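Local coordinates for possible substrate binding protein of ABC transporter system (Rhodopseudomonas palustris, PDB 3N0X) that probably binds a branched-chain amino acid or a related small molecule as the substrate-binding component of an ABC transporter, at residues K203-I208 against T217-M222; A145-D150 against Q190-A195; T174-P179 against T186-R191; L231-N236 against A242-L247. One frame throughout, in Å; residues are numbered along the deposited sequence.

Contact 1: K203-I208 against T217-M222; sequences KIIWVI and TKLQDM
With chi1 at -72° and chi2 at 169°, the side chain of L219 runs away from its own carbonyl carbon and extends its CD1 methyl from the helix toward two residues of the strand, I205 and V207. V207 meets it with CG2, the methyl that lies beside its backbone N, because CG1 holds the position anti to that nitrogen (chi1 -178°). This is the first half of a beta-alpha-beta unit of the periplasmic binding protein fold: strands 202-207 and 229-233 are neighbours in a four-stranded parallel sheet, and helix 215-221 connects them across one face. I205 and V207 alternate with W206, so both point to the face of the sheet that the helix packs on, whereas the W206 ring stacks with F161 on the other. The touch is light. The nearest CA atoms, those of I205 and L219, are still 9.4 Å apart, and the L219 side chain, ending in CD1, reaches across much of that gap. L219 does not serve this strand alone, since its side chain also reaches L147 and L231 on the two flanking strands; I205 in turn packs on L192 and F193 of helix 186-196. The junction is buried and purely apolar. L219 CD1 sits 4.1 Å from V207 CG2 and 4.3 Å from I205 CG2.

Contact 2: A145-D150 against Q190-A195; sequences ATLAQD and QRLFDA
Strand 145-149 and helix 190-195 run nearly antiparallel, their short axes at 166° and 9.2 Å apart at closest approach, as a helix lies when it packs on a parallel sheet. The backbones come nearest where A145 faces L192, with 6.5 Å between their CA atoms; a small side chain such as alanine's is consistent with so close a pass. L192 carries the contact almost alone, dividing its two methyls between two strand residues. CD2 presses on A145 CB at 3.7 Å and lies equally far from the carbonyl O of T146, while CD1 meets L147 CB at 4.1 Å. A chi1 of -68° turns CG of L192 away from its carbonyl carbon, which lets the fork open over the strand. T146 itself points to the other face of the sheet, toward V158 and F161 of helix 152-165. On the far flank of helix 186-196, Q190 NE2 donates to D194 OD1 over 3.0 Å; the acceptor lies in the amide plane, but the donor stands 43° out of the carboxylate plane. D194 also pairs with K197, and Q190 NE2 reaches Y227 OH. The Q190-D194 pair lies away from the strand, and the contact itself is apolar apart from the carbonyl O of T146 beside CD2. What joins helix to strand is therefore hydrophobic burial, with L192 supplying the largest share of it.

Contact 3: T174-P179 against T186-R191; sequences TEEYVP and TAVGQR
E176 and R191 meet in a side-on salt bridge, the arginine using NE and NH2 to reach both carboxylate oxygens. NH2 of R191 donates to E176 OE1 at 3.0 Å with an N-H...O angle of 157°, and NE of R191 makes an equally straight bond to E176 OE2, also at 3.0 Å; a weak third bond runs from NE back to OE1. Both oxygens lie within a few degrees of the guanidinium plane, yet the nitrogens stand well out of the carboxylate plane, since the two flat groups are turned 49° against each other. The arginine chain bends at chi3 (-64°), bringing its guanidinium back over V188 CA, which rests 3.7 Å from one face. Beneath this bridge, V188 CG2 packs at 3.7 Å from both E176 CB and V178 CG1. An alanine in place of E176 would probably leave the R191 guanidinium without its carboxylate mate and less restrained in its rotation. On the opposite face of the strand, Y177 OH donates to E175 OE1 at 2.6 Å, while OE2 of E175 is held by K162. Strand 171-178 is an outer strand of the parallel sheet, and its antiparallel packing against the following helix is the strand-helix step of an alpha/beta, Rossmann-like lobe in a periplasmic binding protein.

Contact 4: L231-N236 against A242-L247; sequences LSTGGN and AAYKRL
Y244 drives its hydroxyl into the turn that follows strand 229-233, where OH donates to the carbonyl O of G234 at 2.6 Å. The acceptor lies in the plane of the ring, and the donor lies in the carbonyl plane at a C=O...O angle of 158°, so a short bond is directed well from both ends. This is the tight part of the contact. T233 CG2 comes within 3.8 Å of the same hydroxyl and 4.0 Å of CZ in Y244, its side chain crossing the tyrosine at about a right angle. T233 holds that methyl there with chi1 at -166°, which turns OG1 the other way, to the carbonyl O of V207 on the adjacent strand. The second touch is slacker: L231 CD1 and L247 CD2 meet at 4.2 Å, on a patch that L216 of helix 215-221 also lines. Toward the partly exposed rim lies N236, whose CB is 3.7 Å from Y244 OH and whose OD1 binds a glycerol, probably from the crystallisation liquor. Replacing Y244 by a phenylalanine would probably leave the G234 carbonyl without this donor and the G234-N236 turn less firmly tied to the 242-247 segment. One phenolic hydroxyl thus provides a directed polar link between two non-regular pieces of chain, while the leucine pair at the other end of the contact adds only apolar contact.

Overall arrangement
All four contacts lie in one lobe of the protein, on the parallel sheet ordered 171-178, 142-149, 202-207, 229-233. Along the chain, contacts 2 and 3 end together on helix 186-196, sharing Q190 and R191; contact 1 follows, then contact 4. Centres of contacts 2 and 3 are about 4 Å apart, contact 1 is about 9 Å from contact 2 and 10 Å from contact 4, and contacts 3 and 4 are about 19 Å apart. Strand pairing ties contact 1 to contact 2, through W206 and A145, while V207 and T233 link contacts 1 and 4. Contacts 1 to 3 pack helices 186-196 and 215-221 onto one face of this sheet, and contact 4 joins its edge strand to the following loop.

Contact 1: K203-I208 against T217-M222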
loop_
_atom_site.group_PDB
_atom_site.type_symbol
_atom_site.label_atom_id
_atom_site.label_comp_id
_atom_site.label_asym_id
_atom_site.label_seq_id
_atom_site.Cartn_x
_atom_site.Cartn_y
_atom_site.Cartn_z
ATOM N N LYS A 203 -8.852 18.079 18.408
ATOM C CA LYS A 203 -9.828 17.944 17.322
ATOM C C LYS A 203 -9.087 17.791 16.010
ATOM O O LYS A 203 -8.181 18.577 15.722
ATOM C CB LYS A 203 -10.719 19.160 17.285
ATOM C CG LYS A 203 -11.605 19.328 18.530
ATOM C CD LYS A 203 -11.116 20.394 19.424
ATOM C CE LYS A 203 -11.401 21.756 18.873
ATOM N NZ LYS A 203 -10.727 22.846 19.679
ATOM N N ILE A 204 -9.474 16.789 15.232
ATOM C CA ILE A 204 -8.786 16.428 13.992
ATOM C C ILE A 204 -9.800 16.170 12.880
ATOM O O ILE A 204 -10.800 15.478 13.115
ATOM C CB ILE A 204 -7.939 15.159 14.158
ATOM C CG1 ILE A 204 -6.973 15.267 15.361
ATOM C CG2 ILE A 204 -7.133 14.864 12.851
ATOM C CD1 ILE A 204 -6.188 13.951 15.662
ATOM N N ILE A 205 -9.559 16.734 11.707
ATOM C CA ILE A 205 -10.286 16.371 10.479
ATOM C C ILE A 205 -9.359 15.389 9.784
ATOM O O ILE A 205 -8.228 15.764 9.414
ATOM C CB ILE A 205 -10.582 17.585 9.554
ATOM C CG1 ILE A 205 -11.532 18.564 10.271
ATOM C CG2 ILE A 205 -11.121 17.097 8.213
ATOM C CD1 ILE A 205 -11.629 19.913 9.579
ATOM N N TRP A 206 -9.828 14.161 9.559
ATOM C CA TRP A 206 -9.066 13.150 8.820
ATOM C C TRP A 206 -9.660 13.052 7.417
ATOM O O TRP A 206 -10.869 12.862 7.252
ATOM C CB TRP A 206 -9.059 11.783 9.535
ATOM C CG TRP A 206 -8.213 10.803 8.827
ATOM C CD1 TRP A 206 -6.861 10.755 8.861
ATOM C CD2 TRP A 206 -8.625 9.724 7.974
ATOM N NE1 TRP A 206 -6.388 9.724 8.078
ATOM C CE2 TRP A 206 -7.442 9.061 7.525
ATOM C CE3 TRP A 206 -9.863 9.239 7.548
ATOM C CZ2 TRP A 206 -7.479 7.951 6.675
ATOM C CZ3 TRP A 206 -9.887 8.120 6.691
ATOM C CH2 TRP A 206 -8.697 7.494 6.278
ATOM N N VAL A 207 -8.798 13.195 6.414
ATOM C CA VAL A 207 -9.211 13.186 5.025
ATOM C C VAL A 207 -8.745 11.896 4.339
ATOM O O VAL A 207 -7.592 11.425 4.531
ATOM C CB VAL A 207 -8.631 14.393 4.309
ATOM C CG1 VAL A 207 -9.102 14.449 2.828
ATOM C CG2 VAL A 207 -9.049 15.703 5.017
ATOM N N ILE A 208 -9.631 11.334 3.522
ATOM C CA ILE A 208 -9.270 10.260 2.624
ATOM C C ILE A 208 -9.684 10.779 1.237
ATOM O O ILE A 208 -10.827 11.203 1.037
ATOM C CB ILE A 208 -9.893 8.879 2.971
ATOM C CG1 ILE A 208 -9.536 7.852 1.887
ATOM C CG2 ILE A 208 -11.404 8.988 3.146
ATOM C CD1 ILE A 208 -9.954 6.419 2.209
ATOM N N THR A 217 -4.881 21.198 1.178
ATOM C CA THR A 217 -4.461 22.581 0.965
ATOM C C THR A 217 -5.615 23.558 1.119
ATOM O O THR A 217 -5.483 24.603 1.743
ATOM C CB THR A 217 -3.923 22.784 -0.489
ATOM O OG1 THR A 217 -2.864 21.862 -0.733
ATOM C CG2 THR A 217 -3.450 24.202 -0.675
ATOM N N LYS A 218 -6.747 23.228 0.508
ATOM C CA LYS A 218 -7.912 24.067 0.563
ATOM C C LYS A 218 -8.530 24.195 1.944
ATOM O O LYS A 218 -8.976 25.272 2.336
ATOM C CB LYS A 218 -8.937 23.623 -0.490
ATOM C CG LYS A 218 -8.390 23.852 -1.921
ATOM C CD LYS A 218 -9.271 23.235 -2.969
ATOM C CE LYS A 218 -8.780 23.594 -4.402
ATOM N NZ LYS A 218 -9.345 22.638 -5.398
ATOM N N LEU A 219 -8.498 23.125 2.727
ATOM C CA LEU A 219 -8.939 23.229 4.119
ATOM C C LEU A 219 -7.917 24.053 4.944
ATOM O O LEU A 219 -8.330 24.885 5.754
ATOM C CB LEU A 219 -9.108 21.846 4.770
ATOM C CG LEU A 219 -10.302 21.038 4.284
ATOM C CD1 LEU A 219 -10.217 19.601 4.802
ATOM C CD2 LEU A 219 -11.615 21.739 4.670
ATOM N N GLN A 220 -6.629 23.787 4.738
ATOM C CA GLN A 220 -5.559 24.542 5.425
ATOM C C GLN A 220 -5.676 26.049 5.132
ATOM O O GLN A 220 -5.439 26.884 6.028
ATOM C CB GLN A 220 -4.173 24.004 5.029
ATOM C CG GLN A 220 -2.976 24.623 5.775
ATOM C CD GLN A 220 -2.842 24.141 7.216
ATOM O OE1 GLN A 220 -3.783 24.239 8.008
ATOM N NE2 GLN A 220 -1.661 23.628 7.563
ATOM N N ASP A 221 -6.066 26.407 3.902
ATOM C CA ASP A 221 -6.231 27.810 3.531
ATOM C C ASP A 221 -7.345 28.480 4.351
ATOM O O ASP A 221 -7.352 29.705 4.520
ATOM C CB ASP A 221 -6.559 27.987 2.014
ATOM C CG ASP A 221 -5.387 27.678 1.090
ATOM O OD1 ASP A 221 -4.228 27.790 1.514
ATOM O OD2 ASP A 221 -5.655 27.311 -0.092
HETATM N N MSE A 222 -8.300 27.693 4.854
HETATM C CA MSE A 222 -9.385 28.219 5.696
HETATM C C MSE A 222 -8.992 28.364 7.179
HETATM O O MSE A 222 -9.803 28.780 7.969
HETATM C CB MSE A 222 -10.643 27.337 5.589
HETATM C CG MSE A 222 -11.219 27.320 4.172
HETATM SE SE MSE A 222 -12.548 25.881 3.916
HETATM C CE MSE A 222 -13.865 26.563 4.894
#

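Contact 2: A145-D150 against Q190-A195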
loop_
_atom_site.group_PDB
_atom_site.type_symbol
_atom_site.label_atom_id
_atom_site.label_comp_id
_atom_site.label_asym_id
_atom_site.label_seq_id
_atom_site.Cartn_x
_atom_site.Cartn_y
_atom_site.Cartn_z
ATOM N N ALA A 145 -13.498 14.300 12.827
ATOM C CA ALA A 145 -14.488 14.355 11.772
ATOM C C ALA A 145 -13.801 13.886 10.508
ATOM O O ALA A 145 -12.627 14.249 10.255
ATOM C CB ALA A 145 -15.000 15.803 11.540
ATOM N N THR A 146 -14.516 13.153 9.667
ATOM C CA THR A 146 -13.905 12.653 8.443
ATOM C C THR A 146 -14.463 13.359 7.199
ATOM O O THR A 146 -15.614 13.754 7.149
ATOM C CB THR A 146 -14.090 11.112 8.290
ATOM O OG1 THR A 146 -15.483 10.777 8.262
ATOM C CG2 THR A 146 -13.367 10.305 9.468
ATOM N N LEU A 147 -13.609 13.485 6.180
ATOM C CA LEU A 147 -14.013 13.981 4.869
ATOM C C LEU A 147 -13.558 12.936 3.862
ATOM O O LEU A 147 -12.393 12.517 3.849
ATOM C CB LEU A 147 -13.354 15.320 4.541
ATOM C CG LEU A 147 -13.556 15.888 3.129
ATOM C CD1 LEU A 147 -15.043 16.137 2.864
ATOM C CD2 LEU A 147 -12.713 17.185 2.976
ATOM N N ALA A 148 -14.482 12.581 2.965
ATOM C CA ALA A 148 -14.232 11.588 1.929
ATOM C C ALA A 148 -15.072 11.927 0.720
ATOM O O ALA A 148 -16.043 12.699 0.814
ATOM C CB ALA A 148 -14.575 10.163 2.447
ATOM N N GLN A 149 -14.686 11.355 -0.415
ATOM C CA GLN A 149 -15.484 11.390 -1.642
ATOM C C GLN A 149 -16.635 10.371 -1.562
ATOM O O GLN A 149 -16.494 9.280 -0.979
ATOM C CB GLN A 149 -14.574 11.042 -2.813
ATOM C CG GLN A 149 -13.458 12.058 -3.017
ATOM C CD GLN A 149 -12.261 11.500 -3.717
ATOM O OE1 GLN A 149 -11.640 10.538 -3.275
ATOM N NE2 GLN A 149 -11.949 12.085 -4.881
ATOM N N ASP A 150 -17.773 10.748 -2.149
ATOM C CA ASP A 150 -18.985 9.937 -2.106
ATOM C C ASP A 150 -18.924 8.831 -3.169
ATOM O O ASP A 150 -19.641 8.864 -4.183
ATOM C CB ASP A 150 -20.192 10.863 -2.316
ATOM C CG ASP A 150 -21.499 10.230 -1.957
ATOM O OD1 ASP A 150 -21.461 9.054 -1.495
ATOM O OD2 ASP A 150 -22.550 10.903 -2.078
ATOM N N GLN A 190 -16.687 24.390 6.460
ATOM C CA GLN A 190 -17.398 25.029 7.558
ATOM C C GLN A 190 -18.220 24.034 8.387
ATOM O O GLN A 190 -18.239 24.126 9.617
ATOM C CB GLN A 190 -18.230 26.229 7.092
ATOM C CG GLN A 190 -18.584 27.130 8.267
ATOM C CD GLN A 190 -17.361 27.785 8.920
ATOM O OE1 GLN A 190 -16.501 28.344 8.247
ATOM N NE2 GLN A 190 -17.278 27.683 10.250
ATOM N N ARG A 191 -18.847 23.057 7.731
ATOM C CA ARG A 191 -19.586 22.033 8.475
ATOM C C ARG A 191 -18.645 21.245 9.373
ATOM O O ARG A 191 -18.975 20.929 10.529
ATOM C CB ARG A 191 -20.360 21.090 7.543
ATOM C CG ARG A 191 -21.475 21.812 6.748
ATOM C CD ARG A 191 -22.472 20.813 6.196
ATOM N NE ARG A 191 -21.909 19.882 5.218
ATOM C CZ ARG A 191 -21.786 20.144 3.917
ATOM N NH1 ARG A 191 -22.153 21.333 3.444
ATOM N NH2 ARG A 191 -21.279 19.236 3.088
ATOM N N LEU A 192 -17.485 20.887 8.832
ATOM C CA LEU A 192 -16.486 20.154 9.611
ATOM C C LEU A 192 -15.987 20.979 10.782
ATOM O O LEU A 192 -15.891 20.491 11.915
ATOM C CB LEU A 192 -15.323 19.719 8.701
ATOM C CG LEU A 192 -15.654 18.665 7.641
ATOM C CD1 LEU A 192 -14.577 18.667 6.574
ATOM C CD2 LEU A 192 -15.791 17.265 8.258
ATOM N N PHE A 193 -15.679 22.240 10.525
ATOM C CA PHE A 193 -15.218 23.117 11.609
ATOM C C PHE A 193 -16.308 23.277 12.660
ATOM O O PHE A 193 -16.033 23.187 13.872
ATOM C CB PHE A 193 -14.849 24.510 11.096
ATOM C CG PHE A 193 -13.713 24.548 10.139
ATOM C CD1 PHE A 193 -12.821 23.515 10.003
ATOM C CD2 PHE A 193 -13.515 25.682 9.367
ATOM C CE1 PHE A 193 -11.773 23.584 9.121
ATOM C CE2 PHE A 193 -12.454 25.745 8.474
ATOM C CZ PHE A 193 -11.585 24.709 8.358
ATOM N N ASP A 194 -17.549 23.504 12.216
ATOM C CA ASP A 194 -18.659 23.674 13.174
ATOM C C ASP A 194 -18.921 22.418 14.009
ATOM O O ASP A 194 -19.265 22.516 15.202
ATOM C CB ASP A 194 -19.937 24.143 12.486
ATOM C CG ASP A 194 -19.827 25.577 11.979
ATOM O OD1 ASP A 194 -18.861 26.317 12.337
ATOM O OD2 ASP A 194 -20.709 25.966 11.188
ATOM N N ALA A 195 -18.698 21.244 13.417
ATOM C CA ALA A 195 -18.827 19.975 14.119
ATOM C C ALA A 195 -17.767 19.713 15.205
ATOM O O ALA A 195 -17.947 18.832 16.050
ATOM C CB ALA A 195 -18.804 18.801 13.114
#

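Contact 3: T174-P179 against T186-R191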
loop_
_atom_site.group_PDB
_atom_site.type_symbol
_atom_site.label_atom_id
_atom_site.label_comp_id
_atom_site.label_asym_id
_atom_site.label_seq_id
_atom_site.Cartn_x
_atom_site.Cartn_y
_atom_site.Cartn_z
ATOM N N THR A 174 -18.500 13.283 13.218
ATOM C CA THR A 174 -19.300 13.419 11.966
ATOM C C THR A 174 -18.506 12.873 10.804
ATOM O O THR A 174 -17.273 12.774 10.887
ATOM C CB THR A 174 -19.718 14.871 11.663
ATOM O OG1 THR A 174 -20.764 14.849 10.681
ATOM C CG2 THR A 174 -18.538 15.755 11.166
ATOM N N GLU A 175 -19.233 12.477 9.754
ATOM C CA GLU A 175 -18.677 11.984 8.487
ATOM C C GLU A 175 -19.296 12.787 7.372
ATOM O O GLU A 175 -20.536 12.910 7.299
ATOM C CB GLU A 175 -19.007 10.507 8.290
ATOM C CG GLU A 175 -18.561 9.546 9.339
ATOM C CD GLU A 175 -19.255 8.203 9.199
ATOM O OE1 GLU A 175 -19.299 7.601 8.084
ATOM O OE2 GLU A 175 -19.845 7.774 10.216
ATOM N N GLU A 176 -18.457 13.416 6.555
ATOM C CA GLU A 176 -18.926 14.148 5.396
ATOM C C GLU A 176 -18.484 13.427 4.130
ATOM O O GLU A 176 -17.288 13.069 3.976
ATOM C CB GLU A 176 -18.378 15.582 5.398
ATOM C CG GLU A 176 -18.982 16.439 6.444
ATOM C CD GLU A 176 -20.369 16.960 6.018
ATOM O OE1 GLU A 176 -20.731 16.865 4.798
ATOM O OE2 GLU A 176 -21.069 17.531 6.868
ATOM N N TYR A 177 -19.424 13.271 3.198
ATOM C CA TYR A 177 -19.167 12.660 1.883
ATOM C C TYR A 177 -19.598 13.630 0.810
ATOM O O TYR A 177 -20.743 14.044 0.800
ATOM C CB TYR A 177 -19.915 11.331 1.727
ATOM C CG TYR A 177 -19.520 10.309 2.743
ATOM C CD1 TYR A 177 -18.349 9.581 2.612
ATOM C CD2 TYR A 177 -20.285 10.122 3.902
ATOM C CE1 TYR A 177 -17.959 8.663 3.566
ATOM C CE2 TYR A 177 -19.878 9.223 4.898
ATOM C CZ TYR A 177 -18.717 8.493 4.712
ATOM O OH TYR A 177 -18.295 7.585 5.693
ATOM N N VAL A 178 -18.670 14.002 -0.058
ATOM C CA VAL A 178 -18.957 15.007 -1.085
ATOM C C VAL A 178 -18.701 14.408 -2.451
ATOM O O VAL A 178 -18.004 13.397 -2.580
ATOM C CB VAL A 178 -18.103 16.288 -0.868
ATOM C CG1 VAL A 178 -18.385 16.870 0.524
ATOM C CG2 VAL A 178 -16.620 16.014 -1.059
ATOM N N PRO A 179 -19.285 15.029 -3.477
ATOM C CA PRO A 179 -19.080 14.474 -4.811
ATOM C C PRO A 179 -17.605 14.303 -5.151
ATOM O O PRO A 179 -16.740 15.102 -4.752
ATOM C CB PRO A 179 -19.811 15.478 -5.707
ATOM C CG PRO A 179 -20.896 16.035 -4.863
ATOM C CD PRO A 179 -20.313 16.070 -3.442
ATOM N N THR A 186 -15.474 25.115 0.637
ATOM C CA THR A 186 -15.910 26.136 1.577
ATOM C C THR A 186 -17.048 25.648 2.465
ATOM O O THR A 186 -16.984 25.723 3.703
ATOM C CB THR A 186 -16.322 27.447 0.818
ATOM O OG1 THR A 186 -15.208 27.878 0.018
ATOM C CG2 THR A 186 -16.729 28.530 1.813
ATOM N N ALA A 187 -18.089 25.120 1.847
ATOM C CA ALA A 187 -19.280 24.713 2.590
ATOM C C ALA A 187 -19.020 23.512 3.501
ATOM O O ALA A 187 -19.366 23.529 4.695
ATOM C CB ALA A 187 -20.437 24.406 1.614
ATOM N N VAL A 188 -18.435 22.471 2.928
ATOM C CA VAL A 188 -18.137 21.259 3.709
ATOM C C VAL A 188 -17.104 21.573 4.827
ATOM O O VAL A 188 -17.208 21.045 5.931
ATOM C CB VAL A 188 -17.715 20.052 2.838
ATOM C CG1 VAL A 188 -16.362 20.222 2.205
ATOM C CG2 VAL A 188 -17.682 18.740 3.690
ATOM N N GLY A 189 -16.133 22.440 4.520
ATOM C CA GLY A 189 -15.106 22.850 5.477
ATOM C C GLY A 189 -15.755 23.476 6.693
ATOM O O GLY A 189 -15.419 23.133 7.826
ATOM N N GLN A 190 -16.687 24.390 6.460
ATOM C CA GLN A 190 -17.398 25.029 7.558
ATOM C C GLN A 190 -18.220 24.034 8.387
ATOM O O GLN A 190 -18.239 24.126 9.617
ATOM C CB GLN A 190 -18.230 26.229 7.092
ATOM C CG GLN A 190 -18.584 27.130 8.267
ATOM C CD GLN A 190 -17.361 27.785 8.920
ATOM O OE1 GLN A 190 -16.501 28.344 8.247
ATOM N NE2 GLN A 190 -17.278 27.683 10.250
ATOM N N ARG A 191 -18.847 23.057 7.731
ATOM C CA ARG A 191 -19.586 22.033 8.475
ATOM C C ARG A 191 -18.645 21.245 9.373
ATOM O O ARG A 191 -18.975 20.929 10.529
ATOM C CB ARG A 191 -20.360 21.090 7.543
ATOM C CG ARG A 191 -21.475 21.812 6.748
ATOM C CD ARG A 191 -22.472 20.813 6.196
ATOM N NE ARG A 191 -21.909 19.882 5.218
ATOM C CZ ARG A 191 -21.786 20.144 3.917
ATOM N NH1 ARG A 191 -22.153 21.333 3.444
ATOM N NH2 ARG A 191 -21.279 19.236 3.088
#

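Contact 4: L231-N236 against A242-L247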
loop_
_atom_site.group_PDB
_atom_site.type_symbol
_atom_site.label_atom_id
_atom_site.label_comp_id
_atom_site.label_asym_id
_atom_site.label_seq_id
_atom_site.Cartn_x
_atom_site.Cartn_y
_atom_site.Cartn_z
ATOM N N LEU A 231 -5.448 19.085 10.833
ATOM C CA LEU A 231 -5.768 18.242 9.689
ATOM C C LEU A 231 -4.883 17.020 9.716
ATOM O O LEU A 231 -3.778 17.061 10.250
ATOM C CB LEU A 231 -5.504 18.971 8.378
ATOM C CG LEU A 231 -6.247 20.281 8.106
ATOM C CD1 LEU A 231 -5.889 20.817 6.681
ATOM C CD2 LEU A 231 -7.779 20.155 8.319
ATOM N N SER A 232 -5.395 15.915 9.195
ATOM C CA SER A 232 -4.681 14.648 9.117
ATOM C C SER A 232 -5.061 13.927 7.841
ATOM O O SER A 232 -6.188 14.013 7.367
ATOM C CB SER A 232 -4.974 13.775 10.353
ATOM O OG SER A 232 -4.346 12.482 10.351
ATOM N N THR A 233 -4.102 13.206 7.263
ATOM C CA THR A 233 -4.382 12.337 6.142
ATOM C C THR A 233 -3.275 11.269 6.085
ATOM O O THR A 233 -2.225 11.374 6.779
ATOM C CB THR A 233 -4.510 13.126 4.828
ATOM O OG1 THR A 233 -5.104 12.314 3.818
ATOM C CG2 THR A 233 -3.130 13.649 4.368
ATOM N N GLY A 234 -3.471 10.258 5.255
ATOM C CA GLY A 234 -2.441 9.227 5.069
ATOM C C GLY A 234 -1.219 9.723 4.314
ATOM O O GLY A 234 -1.227 10.784 3.676
ATOM N N GLY A 235 -0.183 8.899 4.332
ATOM C CA GLY A 235 1.047 9.214 3.616
ATOM C C GLY A 235 0.882 8.993 2.136
ATOM O O GLY A 235 -0.202 8.636 1.658
ATOM N N ASN A 236 1.962 9.172 1.410
ATOM C CA ASN A 236 1.878 9.072 -0.042
ATOM C C ASN A 236 3.277 8.956 -0.613
ATOM O O ASN A 236 4.262 9.005 0.095
ATOM C CB ASN A 236 1.131 10.286 -0.668
ATOM C CG ASN A 236 0.291 9.901 -1.853
ATOM O OD1 ASN A 236 0.649 9.025 -2.650
ATOM N ND2 ASN A 236 -0.906 10.513 -1.934
ATOM N N ALA A 242 5.221 16.597 -1.894
ATOM C CA ALA A 242 5.577 18.022 -2.074
ATOM C C ALA A 242 4.468 18.922 -1.476
ATOM O O ALA A 242 4.757 19.901 -0.761
ATOM C CB ALA A 242 5.798 18.372 -3.559
ATOM N N ALA A 243 3.210 18.554 -1.753
ATOM C CA ALA A 243 2.062 19.307 -1.248
ATOM C C ALA A 243 1.988 19.306 0.269
ATOM O O ALA A 243 1.478 20.252 0.877
ATOM C CB ALA A 243 0.749 18.792 -1.849
ATOM N N TYR A 244 2.529 18.283 0.909
ATOM C CA TYR A 244 2.462 18.220 2.354
ATOM C C TYR A 244 3.423 19.197 3.064
ATOM O O TYR A 244 3.323 19.381 4.268
ATOM C CB TYR A 244 2.760 16.796 2.871
ATOM C CG TYR A 244 1.771 15.652 2.562
ATOM C CD1 TYR A 244 1.149 15.510 1.312
ATOM C CD2 TYR A 244 1.578 14.650 3.478
ATOM C CE1 TYR A 244 0.296 14.442 1.055
ATOM C CE2 TYR A 244 0.731 13.590 3.218
ATOM C CZ TYR A 244 0.079 13.493 2.024
ATOM O OH TYR A 244 -0.752 12.416 1.712
ATOM N N LYS A 245 4.334 19.832 2.322
ATOM C CA LYS A 245 5.190 20.873 2.880
ATOM C C LYS A 245 4.391 22.087 3.379
ATOM O O LYS A 245 4.906 22.886 4.154
ATOM C CB LYS A 245 6.292 21.283 1.872
ATOM C CG LYS A 245 7.274 20.138 1.630
ATOM C CD LYS A 245 8.268 20.415 0.479
ATOM C CE LYS A 245 9.224 21.517 0.783
ATOM N NZ LYS A 245 10.188 21.728 -0.335
ATOM N N ARG A 246 3.134 22.203 2.955
ATOM C CA ARG A 246 2.208 23.218 3.466
ATOM C C ARG A 246 1.516 22.822 4.785
ATOM O O ARG A 246 0.769 23.641 5.338
ATOM C CB ARG A 246 1.132 23.502 2.406
ATOM C CG ARG A 246 1.620 24.382 1.216
ATOM C CD ARG A 246 1.201 25.860 1.360
ATOM N NE ARG A 246 -0.251 26.048 1.175
ATOM C CZ ARG A 246 -1.152 26.199 2.156
ATOM N NH1 ARG A 246 -0.796 26.213 3.443
ATOM N NH2 ARG A 246 -2.433 26.341 1.843
ATOM N N LEU A 247 1.822 21.622 5.314
ATOM C CA LEU A 247 1.146 21.048 6.492
ATOM C C LEU A 247 2.138 20.630 7.599
ATOM O O LEU A 247 2.145 19.465 8.033
ATOM C CB LEU A 247 0.313 19.837 6.037
ATOM C CG LEU A 247 -0.733 20.074 4.932
ATOM C CD1 LEU A 247 -1.181 18.775 4.240
ATOM C CD2 LEU A 247 -1.886 20.814 5.579
#